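Local coordinates for protein AgaA (PDB 6HLX) that binds the opine agropinic acid as the periplasmic binding protein of an ABC transporter, for import into the bacterial cell, at residues A141-L144 and A145-D149; Y196-E199 and N200-V203; T110-E113 and K114-K117. One frame throughout, in Å; residues are numbered along the deposited sequence.

Interaction 1: residues A141-L144 and A145-D149; sequences AAWL and AKNAD. With EDO (1,2-ethanediol), chain Z.
Asn147, four residues after Trp143 and the first to leave helical geometry at the end of helix 141-146, lies over one face of its indole. Asn147 CB sits almost squarely above the six-membered ring, 4.2 Å from its centroid and 7° off the normal, a CH-pi contact. Asn147 OD1 rides over the indole toward its rim, 3.3 Å from Trp143 NE1, but the angle is too poor for a hydrogen bond; the amide plane is turned 45° from the ring. Trp143 has CG swung away from its own backbone N (chi1 -176°), which leans the indole out from the helix and toward its C-terminal end. In the backbone, Asn147 N donates to Trp143 O at 3.0 Å. Ala141 and Leu144 pack on Ala84 of helix 79-90, where Asp81 accepts from Ala141 N, and Trp143 lies on Ala153 and Val156 of the following loop.

The other side is looser: Ala142, Ala145 and Lys146 face solvent. An ethanediol, probably from the crystallisation liquor, donates from O2 to Asn147 O at 3.0 Å. Indole and amide thus meet without a hydrogen bond between them, leaving both N-H groups to bond the following loop, Asn147 ND2 to Asn150 and Trp143 NE1, weakly, to Ala154 O.

Interaction 2: residues Y196-E199 and N200-V203; sequences YSDE and NTRV
The loop that leaves strand 190-195 of the seven-stranded mixed sheet enters helix 199-207 through an N-cap, Asp198. Its OD1 accepts from Thr201 N at 2.8 Å, on the anti side of the carboxylate and 17° out of its plane. The torsion that places CG opposite the backbone N (chi1 172°) folds the carboxylate back over the first turn. Asp198 O is gripped twice: Thr201 OG1 donates to it at 2.7 Å in the carbonyl plane, on a lone pair, and Arg202 N at 3.0 Å. Water 2 joins Thr201 OG1 to Asp198 N, so the hydroxyl reaches Asp198 O directly and Asp198 N through the water.

Arg202, a buried side chain, bends at chi3 (65°) and brings its guanidinium back past the start of the helix. Tyr196 O lies at the guanidinium edge and takes NH1 at 2.8 Å. NE and NH2 bond Asp215 O and Tyr216 O, just after strand 213-214. Glu199 CB packs 3.5 Å from Arg202 NH2, but its carboxylate is not in contact with the guanidinium: water 4 bridges OE2 and NH2, and OE2 also accepts from Ser333 N.

Packing completes the turn. Tyr196 CB touches Arg202 CB at 3.5 Å, and the edge of the Tyr196 ring faces the threonine hydroxyl, with CD1 3.6 Å from Thr201 OG1.

Interaction 3: residues T110-E113 and K114-K117; sequences TPDE and KTVK. With EDO (1,2-ethanediol), chain B.
Asp112 OD1 takes two hydrogen bonds at the head of a beta hairpin, where a type I turn, Asp112 to Thr115, joins neighbouring antiparallel strands 105-110 and 115-120. Thr115 OG1 donates to it at 2.7 Å from the syn side and Lys114 N at 2.9 Å from the anti side, the latter bond making an Asx turn; the two arrive from opposite faces of the carboxylate plane. Two donors on one oxygen restrict the rotation of the carboxylate and tie it to the turn. The aspartate CG stands between its own backbone N and carbonyl carbon (chi1 64°), which carries OD1 in over the turn. The turn's own backbone bond, Thr115 N to Asp112 O, is longer at 3.3 Å, and its donor lies well above the carbonyl plane; Ser79 OG, at the start of helix 79-90, also bonds Asp112 O.

Thr115, which ends the turn and starts the strand, is buried against Thr63 and His65 of strand 61-66; His65 is a zinc ligand, and the bound zinc ion lies about 6 Å from the threonine side chain. Thr110 N donates to O1 of an ethanediol, probably from the crystallisation liquor, at 3.1 Å.

Pro111, where the chain turns its corner, packs back on the second strand. Its ring runs roughly at right angles to the Thr115 side chain, CG lying 3.9 Å from Thr115 CG2, and the same Pro111 CG meets Lys117 CE at 3.8 Å.

How the interactions relate
All three contacts are local, each between residues a few positions apart in the chain, yet they treat their helix or strand ends differently. Interaction 2 is partly buried, with Arg202 enclosed; interactions 1 and 3 lie at the surface. Interactions 1 and 3 share a neighbour, helix 79-90, which both touch although their nearest atoms are about 10 Å apart. Interaction 2 stands on the other side of the chain's centre from interaction 3, their centres about 46 Å apart. The chemistry follows the place: an aromatic face covered by an amide side chain at a helix end in 141-149, a helix start held by a carboxylate, a guanidinium and waters in 196-203, and a beta turn of a hairpin tied by one carboxylate oxygen in 110-117.

Interaction 1: residues A141-L144 and A145-D149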
loop_
_atom_site.group_PDB
_atom_site.type_symbol
_atom_site.label_atom_id
_atom_site.label_comp_id
_atom_site.label_asym_id
_atom_site.label_seq_id
_atom_site.Cartn_x
_atom_site.Cartn_y
_atom_site.Cartn_z
ATOM N N ALA A 141 7.245 3.374 24.100
ATOM C CA ALA A 141 6.554 2.419 24.969
ATOM C C ALA A 141 5.693 3.151 26.029
ATOM O O ALA A 141 4.549 2.753 26.273
ATOM C CB ALA A 141 7.567 1.514 25.659
ATOM N N ALA A 142 6.234 4.229 26.636
ATOM C CA ALA A 142 5.524 5.003 27.678
ATOM C C ALA A 142 4.325 5.730 27.062
ATOM O O ALA A 142 3.298 5.908 27.729
ATOM C CB ALA A 142 6.467 6.009 28.320
ATOM N N TRP A 143 4.457 6.151 25.775
ATOM C CA TRP A 143 3.361 6.833 25.078
ATOM C C TRP A 143 2.237 5.828 24.828
ATOM O O TRP A 143 1.077 6.175 25.047
ATOM C CB TRP A 143 3.838 7.464 23.757
ATOM C CG TRP A 143 2.772 8.250 23.048
ATOM C CD1 TRP A 143 2.504 9.583 23.176
ATOM C CD2 TRP A 143 1.828 7.737 22.105
ATOM N NE1 TRP A 143 1.475 9.942 22.326
ATOM C CE2 TRP A 143 1.039 8.823 21.662
ATOM C CE3 TRP A 143 1.598 6.462 21.549
ATOM C CZ2 TRP A 143 -0.022 8.659 20.764
ATOM C CZ3 TRP A 143 0.539 6.297 20.662
ATOM C CH2 TRP A 143 -0.253 7.392 20.273
ATOM N N LEU A 144 2.574 4.590 24.372
ATOM C CA LEU A 144 1.583 3.537 24.122
ATOM C C LEU A 144 0.828 3.169 25.397
ATOM O O LEU A 144 -0.384 2.990 25.340
ATOM C CB LEU A 144 2.237 2.263 23.562
ATOM C CG LEU A 144 2.569 2.247 22.075
ATOM C CD1 LEU A 144 3.400 1.011 21.719
ATOM C CD2 LEU A 144 1.309 2.305 21.213
ATOM N N ALA A 145 1.543 3.044 26.536
ATOM C CA ALA A 145 0.944 2.689 27.827
ATOM C C ALA A 145 -0.091 3.729 28.259
ATOM O O ALA A 145 -1.179 3.364 28.710
ATOM C CB ALA A 145 2.030 2.558 28.891
ATOM N N LYS A 146 0.239 5.017 28.107
ATOM C CA LYS A 146 -0.656 6.111 28.491
ATOM C C LYS A 146 -1.843 6.277 27.529
ATOM O O LYS A 146 -2.934 6.641 27.965
ATOM C CB LYS A 146 0.135 7.427 28.605
ATOM C CG LYS A 146 -0.649 8.576 29.217
ATOM C CD LYS A 146 0.158 9.858 29.267
ATOM C CE LYS A 146 -0.708 11.022 29.682
ATOM N NZ LYS A 146 -0.654 12.120 28.685
ATOM N N ASN A 147 -1.633 6.035 26.233
ATOM C CA ASN A 147 -2.673 6.280 25.236
ATOM C C ASN A 147 -3.311 4.996 24.682
ATOM O O ASN A 147 -3.783 4.974 23.537
ATOM C CB ASN A 147 -2.111 7.194 24.145
ATOM C CG ASN A 147 -1.623 8.506 24.723
ATOM O OD1 ASN A 147 -0.425 8.790 24.781
ATOM N ND2 ASN A 147 -2.534 9.320 25.226
ATOM N N ALA A 148 -3.397 3.955 25.548
ATOM C CA ALA A 148 -3.977 2.635 25.263
ATOM C C ALA A 148 -5.469 2.688 24.896
ATOM O O ALA A 148 -5.922 1.871 24.090
ATOM C CB ALA A 148 -3.769 1.710 26.453
ATOM N N ASP A 149 -6.222 3.633 25.491
ATOM C CA ASP A 149 -7.659 3.803 25.246
ATOM C C ASP A 149 -8.002 5.192 24.657
ATOM O O ASP A 149 -9.147 5.642 24.773
ATOM C CB ASP A 149 -8.471 3.524 26.534
ATOM C CG ASP A 149 -8.185 2.198 27.226
ATOM O OD1 ASP A 149 -8.067 1.167 26.519
ATOM O OD2 ASP A 149 -8.098 2.189 28.476
HETATM C C1 EDO Z . -2.844 4.083 19.557
HETATM O O1 EDO Z . -2.580 4.881 18.417
HETATM C C2 EDO Z . -4.250 4.421 20.098
HETATM O O2 EDO Z . -4.615 3.467 21.078
#

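Interaction 2: residues Y196-E199 and N200-V203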
loop_
_atom_site.group_PDB
_atom_site.type_symbol
_atom_site.label_atom_id
_atom_site.label_comp_id
_atom_site.label_asym_id
_atom_site.label_seq_id
_atom_site.Cartn_x
_atom_site.Cartn_y
_atom_site.Cartn_z
ATOM N N TYR A 196 -8.325 17.312 -0.057
ATOM C CA TYR A 196 -9.157 17.609 -1.235
ATOM C C TYR A 196 -9.771 16.308 -1.750
ATOM O O TYR A 196 -9.176 15.651 -2.613
ATOM C CB TYR A 196 -8.333 18.278 -2.341
ATOM C CG TYR A 196 -7.890 19.684 -2.027
ATOM C CD1 TYR A 196 -8.696 20.778 -2.342
ATOM C CD2 TYR A 196 -6.634 19.934 -1.487
ATOM C CE1 TYR A 196 -8.278 22.083 -2.080
ATOM C CE2 TYR A 196 -6.198 21.233 -1.240
ATOM C CZ TYR A 196 -7.032 22.304 -1.516
ATOM O OH TYR A 196 -6.594 23.589 -1.264
ATOM N N SER A 197 -10.953 15.925 -1.211
ATOM C CA SER A 197 -11.609 14.679 -1.598
ATOM C C SER A 197 -12.192 14.693 -3.017
ATOM O O SER A 197 -12.313 13.632 -3.632
ATOM C CB SER A 197 -12.659 14.292 -0.567
ATOM O OG SER A 197 -11.971 14.163 0.667
ATOM N N ASP A 198 -12.559 15.878 -3.538
ATOM C CA ASP A 198 -13.071 15.966 -4.907
ATOM C C ASP A 198 -11.802 16.217 -5.774
ATOM O O ASP A 198 -11.141 17.248 -5.588
ATOM C CB ASP A 198 -14.090 17.114 -5.042
ATOM C CG ASP A 198 -14.489 17.362 -6.487
ATOM O OD1 ASP A 198 -13.644 17.867 -7.255
ATOM O OD2 ASP A 198 -15.632 17.027 -6.855
ATOM N N GLU A 199 -11.476 15.298 -6.710
ATOM C CA GLU A 199 -10.219 15.413 -7.478
ATOM C C GLU A 199 -10.150 16.648 -8.376
ATOM O O GLU A 199 -9.048 17.175 -8.607
ATOM C CB GLU A 199 -9.894 14.123 -8.258
ATOM C CG GLU A 199 -10.946 13.717 -9.272
ATOM C CD GLU A 199 -10.908 12.227 -9.563
ATOM O OE1 GLU A 199 -10.604 11.872 -10.725
ATOM O OE2 GLU A 199 -11.150 11.418 -8.635
ATOM N N ASN A 200 -11.307 17.156 -8.820
ATOM C CA ASN A 200 -11.328 18.390 -9.621
ATOM C C ASN A 200 -10.942 19.585 -8.759
ATOM O O ASN A 200 -10.135 20.421 -9.203
ATOM C CB ASN A 200 -12.662 18.590 -10.335
ATOM C CG ASN A 200 -12.885 17.485 -11.335
ATOM O OD1 ASN A 200 -12.050 17.236 -12.205
ATOM N ND2 ASN A 200 -13.973 16.745 -11.197
ATOM N N THR A 201 -11.441 19.640 -7.493
ATOM C CA THR A 201 -11.018 20.719 -6.589
ATOM C C THR A 201 -9.504 20.585 -6.295
ATOM O O THR A 201 -8.814 21.605 -6.162
ATOM C CB THR A 201 -11.811 20.756 -5.261
ATOM O OG1 THR A 201 -11.429 19.654 -4.434
ATOM C CG2 THR A 201 -13.311 20.796 -5.477
ATOM N N ARG A 202 -9.004 19.332 -6.198
ATOM C CA ARG A 202 -7.588 19.107 -5.926
ATOM C C ARG A 202 -6.702 19.654 -7.062
ATOM O O ARG A 202 -5.736 20.375 -6.791
ATOM C CB ARG A 202 -7.320 17.624 -5.664
ATOM C CG ARG A 202 -5.924 17.376 -5.136
ATOM C CD ARG A 202 -5.782 15.991 -4.527
ATOM N NE ARG A 202 -5.927 14.885 -5.491
ATOM C CZ ARG A 202 -7.009 14.124 -5.627
ATOM N NH1 ARG A 202 -8.113 14.385 -4.920
ATOM N NH2 ARG A 202 -7.013 13.114 -6.493
ATOM N N VAL A 203 -7.041 19.307 -8.319
ATOM C CA VAL A 203 -6.313 19.781 -9.505
ATOM C C VAL A 203 -6.436 21.307 -9.584
ATOM O O VAL A 203 -5.418 22.003 -9.793
ATOM C CB VAL A 203 -6.832 19.086 -10.779
ATOM C CG1 VAL A 203 -6.305 19.766 -12.043
ATOM C CG2 VAL A 203 -6.457 17.611 -10.766
HETATM O O HOH W 1 -9.868 12.178 -4.035
HETATM O O HOH W 2 -12.891 18.583 -2.203
HETATM O O HOH W 3 -16.035 17.598 -9.585
HETATM O O HOH W 4 -9.131 11.140 -6.521
#

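Interaction 3: residues T110-E113 and K114-K117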
loop_
_atom_site.group_PDB
_atom_site.type_symbol
_atom_site.label_atom_id
_atom_site.label_comp_id
_atom_site.label_asym_id
_atom_site.label_seq_id
_atom_site.Cartn_x
_atom_site.Cartn_y
_atom_site.Cartn_z
ATOM N N THR A 110 15.969 -7.518 24.356
ATOM C CA THR A 110 16.495 -6.151 24.511
ATOM C C THR A 110 17.706 -6.241 25.477
ATOM O O THR A 110 17.563 -5.845 26.634
ATOM C CB THR A 110 15.353 -5.210 24.999
ATOM O OG1 THR A 110 14.862 -5.730 26.235
ATOM C CG2 THR A 110 14.183 -5.124 23.996
ATOM N N PRO A 111 18.877 -6.790 25.035
ATOM C CA PRO A 111 20.030 -6.968 25.966
ATOM C C PRO A 111 20.572 -5.682 26.568
ATOM O O PRO A 111 21.136 -5.692 27.664
ATOM C CB PRO A 111 21.083 -7.705 25.131
ATOM C CG PRO A 111 20.707 -7.450 23.719
ATOM C CD PRO A 111 19.199 -7.299 23.685
ATOM N N ASP A 112 20.401 -4.577 25.847
ATOM C CA ASP A 112 20.719 -3.239 26.333
ATOM C C ASP A 112 19.782 -2.227 25.697
ATOM O O ASP A 112 19.007 -2.580 24.795
ATOM C CB ASP A 112 22.219 -2.881 26.207
ATOM C CG ASP A 112 22.771 -2.814 24.806
ATOM O OD1 ASP A 112 22.091 -2.252 23.928
ATOM O OD2 ASP A 112 23.913 -3.276 24.599
ATOM N N GLU A 113 19.833 -0.976 26.163
ATOM C CA GLU A 113 18.941 0.077 25.657
ATOM C C GLU A 113 19.088 0.351 24.158
ATOM O O GLU A 113 18.163 0.909 23.555
ATOM C CB GLU A 113 19.159 1.390 26.441
ATOM C CG GLU A 113 18.508 1.392 27.811
ATOM C CD GLU A 113 18.131 2.758 28.360
ATOM O OE1 GLU A 113 18.739 3.772 27.941
ATOM O OE2 GLU A 113 17.217 2.812 29.215
ATOM N N LYS A 114 20.254 -0.005 23.563
ATOM C CA LYS A 114 20.506 0.281 22.150
ATOM C C LYS A 114 20.583 -0.949 21.258
ATOM O O LYS A 114 21.051 -0.842 20.119
ATOM C CB LYS A 114 21.778 1.138 21.999
ATOM C CG LYS A 114 21.692 2.529 22.666
ATOM C CD LYS A 114 20.399 3.286 22.330
ATOM C CE LYS A 114 20.209 4.532 23.166
ATOM N NZ LYS A 114 21.000 5.662 22.629
ATOM N N THR A 115 20.063 -2.088 21.722
ATOM C CA THR A 115 20.097 -3.312 20.924
ATOM C C THR A 115 18.780 -4.058 21.007
ATOM O O THR A 115 18.273 -4.273 22.104
ATOM C CB THR A 115 21.245 -4.240 21.399
ATOM O OG1 THR A 115 22.467 -3.496 21.528
ATOM C CG2 THR A 115 21.445 -5.461 20.494
ATOM N N VAL A 116 18.253 -4.457 19.845
ATOM C CA VAL A 116 17.040 -5.271 19.715
ATOM C C VAL A 116 17.431 -6.512 18.926
ATOM O O VAL A 116 18.029 -6.393 17.861
ATOM C CB VAL A 116 15.895 -4.547 18.961
ATOM C CG1 VAL A 116 14.626 -5.413 18.916
ATOM C CG2 VAL A 116 15.605 -3.201 19.565
ATOM N N LYS A 117 17.034 -7.690 19.406
ATOM C CA LYS A 117 17.301 -8.923 18.678
ATOM C C LYS A 117 15.985 -9.646 18.442
ATOM O O LYS A 117 15.249 -9.884 19.400
ATOM C CB LYS A 117 18.225 -9.832 19.487
ATOM C CG LYS A 117 19.603 -9.257 19.777
ATOM C CD LYS A 117 20.549 -10.358 20.286
ATOM C CE LYS A 117 20.438 -10.655 21.765
ATOM N NZ LYS A 117 21.460 -11.644 22.204
HETATM C C1 EDO B . 16.696 -9.265 27.176
HETATM O O1 EDO B . 15.354 -9.434 26.761
HETATM C C2 EDO B . 17.524 -10.507 26.779
HETATM O O2 EDO B . 18.886 -10.132 26.603
#